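Local structure of hypothetical protein TM1012 (Thermotoga maritima, 2FCL) at residues L42-Q47 with E143-A148. The protein probably transfers nucleotidyl groups, as a member of the aminoglycoside adenylyltransferase family, though its substrate is not established. Sequence-based numbering, arbitrary orientation.
Sequences LSFALQ and EYEYQA
Phe44 and Glu145 reach for each other with matching first torsions: each CG stands anti to its own carbonyl carbon, chi1 -57° in Phe44 and -64° in Glu145. A bend at chi2 of Glu145 then brings the carboxylate obliquely up to the CE1-CZ bond of the ring. Phe44 CE1 meets Glu145 OE2 at 3.5 Å, a van der Waals contact. Ring and carboxylate planes are 55° apart, and the aliphatic part of the glutamate joins in, Glu145 CB approaching Phe44 CE1 to 4.0 Å. With Phe44 CA and Glu145 CA 9.4 Å apart, side chains and one water bridge the gap between the helices. The direct polar partner of Glu145 OE2 is Gly40 N. This bond ties helix 142-149 to the start of helix 40-46, where a Gly-Ser pair follows strand 36-39, consistent with the nucleotidyltransferase fold. A second polar link is indirect: Ser43 OG donates to a water at 2.6 Å, which in turn donates to Glu145 OE2 at 2.7 Å. With an alanine at Glu145, Gly40 N and the water would probably lose their acceptor, and the CE1 corner of Phe44 its cover. Gln47 NE2 donates a bent 3.0 Å bond to Ser43 OG, which lies close to the Gln47 amide plane, and probably helps fix the hydroxyl; the same nitrogen also binds Leu140 O, shortly before helix 142-149.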
loop_
_atom_site.group_PDB
_atom_site.type_symbol
_atom_site.label_atom_id
_atom_site.label_comp_id
_atom_site.label_asym_id
_atom_site.label_seq_id
_atom_site.Cartn_x
_atom_site.Cartn_y
_atom_site.Cartn_z
ATOM N N LEU A 42 1.611 4.171 6.158
ATOM C CA LEU A 42 1.239 5.502 5.745
ATOM C C LEU A 42 -0.280 5.605 5.621
ATOM O O LEU A 42 -0.857 6.620 5.959
ATOM C CB LEU A 42 1.932 5.909 4.440
ATOM C CG LEU A 42 1.585 7.317 3.938
ATOM C CD1 LEU A 42 1.905 8.427 4.923
ATOM C CD2 LEU A 42 2.294 7.568 2.618
ATOM N N SER A 43 -0.920 4.557 5.125
ATOM C CA SER A 43 -2.376 4.540 5.050
ATOM C C SER A 43 -2.989 4.656 6.436
ATOM O O SER A 43 -3.937 5.414 6.649
ATOM C CB SER A 43 -2.865 3.256 4.423
ATOM O OG SER A 43 -4.282 3.163 4.469
ATOM N N PHE A 44 -2.454 3.902 7.386
ATOM C CA PHE A 44 -2.984 3.930 8.737
ATOM C C PHE A 44 -2.849 5.346 9.293
ATOM O O PHE A 44 -3.791 5.895 9.855
ATOM C CB PHE A 44 -2.230 2.943 9.641
ATOM C CG PHE A 44 -2.229 1.513 9.169
ATOM C CD1 PHE A 44 -3.151 1.020 8.279
ATOM C CD2 PHE A 44 -1.248 0.658 9.633
ATOM C CE1 PHE A 44 -3.125 -0.287 7.889
ATOM C CE2 PHE A 44 -1.202 -0.648 9.221
ATOM C CZ PHE A 44 -2.142 -1.124 8.349
ATOM N N ALA A 45 -1.673 5.946 9.130
ATOM C CA ALA A 45 -1.443 7.296 9.626
ATOM C C ALA A 45 -2.348 8.322 8.960
ATOM O O ALA A 45 -2.906 9.198 9.617
ATOM C CB ALA A 45 0.022 7.679 9.478
ATOM N N LEU A 46 -2.522 8.208 7.648
ATOM C CA LEU A 46 -3.427 9.097 6.932
ATOM C C LEU A 46 -4.841 9.017 7.469
ATOM O O LEU A 46 -5.575 9.999 7.419
ATOM C CB LEU A 46 -3.442 8.753 5.444
ATOM C CG LEU A 46 -2.218 9.222 4.655
ATOM C CD1 LEU A 46 -2.183 8.565 3.294
ATOM C CD2 LEU A 46 -2.193 10.729 4.538
ATOM N N GLN A 47 -5.230 7.830 7.924
ATOM C CA GLN A 47 -6.568 7.592 8.457
ATOM C C GLN A 47 -6.682 7.852 9.949
ATOM O O GLN A 47 -7.738 7.637 10.520
ATOM C CB GLN A 47 -7.019 6.168 8.110
ATOM C CG GLN A 47 -7.118 5.970 6.604
ATOM C CD GLN A 47 -7.732 4.663 6.210
ATOM O OE1 GLN A 47 -8.929 4.464 6.384
ATOM N NE2 GLN A 47 -6.911 3.739 5.713
ATOM N N GLU A 143 -10.364 -2.114 8.268
ATOM C CA GLU A 143 -10.932 -3.419 8.608
ATOM C C GLU A 143 -10.358 -4.504 7.714
ATOM O O GLU A 143 -10.017 -5.603 8.184
ATOM C CB GLU A 143 -12.462 -3.404 8.530
ATOM C CG GLU A 143 -13.137 -2.556 9.602
ATOM C CD GLU A 143 -13.013 -3.137 11.005
ATOM O OE1 GLU A 143 -12.437 -4.236 11.163
ATOM O OE2 GLU A 143 -13.474 -2.475 11.956
ATOM N N TYR A 144 -10.246 -4.203 6.417
ATOM C CA TYR A 144 -9.651 -5.137 5.481
ATOM C C TYR A 144 -8.197 -5.457 5.859
ATOM O O TYR A 144 -7.795 -6.621 5.882
ATOM C CB TYR A 144 -9.739 -4.609 4.039
ATOM C CG TYR A 144 -9.124 -5.534 3.026
ATOM C CD1 TYR A 144 -7.766 -5.455 2.727
ATOM C CD2 TYR A 144 -9.875 -6.504 2.407
ATOM C CE1 TYR A 144 -7.199 -6.315 1.837
ATOM C CE2 TYR A 144 -9.313 -7.356 1.523
ATOM C CZ TYR A 144 -7.975 -7.272 1.228
ATOM O OH TYR A 144 -7.448 -8.145 0.294
ATOM N N GLU A 145 -7.405 -4.437 6.146
ATOM C CA GLU A 145 -6.009 -4.682 6.537
ATOM C C GLU A 145 -5.902 -5.430 7.837
ATOM O O GLU A 145 -5.038 -6.282 7.978
ATOM C CB GLU A 145 -5.219 -3.396 6.588
ATOM C CG GLU A 145 -5.103 -2.745 5.196
ATOM C CD GLU A 145 -3.680 -2.411 4.814
ATOM O OE1 GLU A 145 -2.852 -3.333 4.715
ATOM O OE2 GLU A 145 -3.359 -1.233 4.575
ATOM N N TYR A 146 -6.788 -5.129 8.786
ATOM C CA TYR A 146 -6.807 -5.870 10.039
ATOM C C TYR A 146 -6.959 -7.362 9.764
ATOM O O TYR A 146 -6.188 -8.183 10.269
ATOM C CB TYR A 146 -7.955 -5.364 10.909
ATOM C CG TYR A 146 -8.232 -6.265 12.087
ATOM C CD1 TYR A 146 -7.320 -6.391 13.118
ATOM C CD2 TYR A 146 -9.390 -7.027 12.156
ATOM C CE1 TYR A 146 -7.554 -7.247 14.203
ATOM C CE2 TYR A 146 -9.634 -7.877 13.221
ATOM C CZ TYR A 146 -8.704 -7.987 14.240
ATOM O OH TYR A 146 -8.962 -8.805 15.308
ATOM N N GLN A 147 -7.961 -7.725 8.965
ATOM C CA GLN A 147 -8.201 -9.133 8.694
ATOM C C GLN A 147 -7.031 -9.766 7.934
ATOM O O GLN A 147 -6.648 -10.921 8.179
ATOM C CB GLN A 147 -9.500 -9.290 7.905
ATOM C CG GLN A 147 -10.754 -8.885 8.656
ATOM C CD GLN A 147 -11.080 -9.770 9.838
ATOM O OE1 GLN A 147 -10.632 -10.918 9.913
ATOM N NE2 GLN A 147 -11.863 -9.243 10.768
ATOM N N ALA A 148 -6.467 -9.031 6.993
ATOM C CA ALA A 148 -5.323 -9.537 6.240
ATOM C C ALA A 148 -4.123 -9.784 7.144
ATOM O O ALA A 148 -3.438 -10.793 7.024
ATOM C CB ALA A 148 -4.955 -8.571 5.150
HETATM O O HOH W 1 -4.983 0.791 5.325
#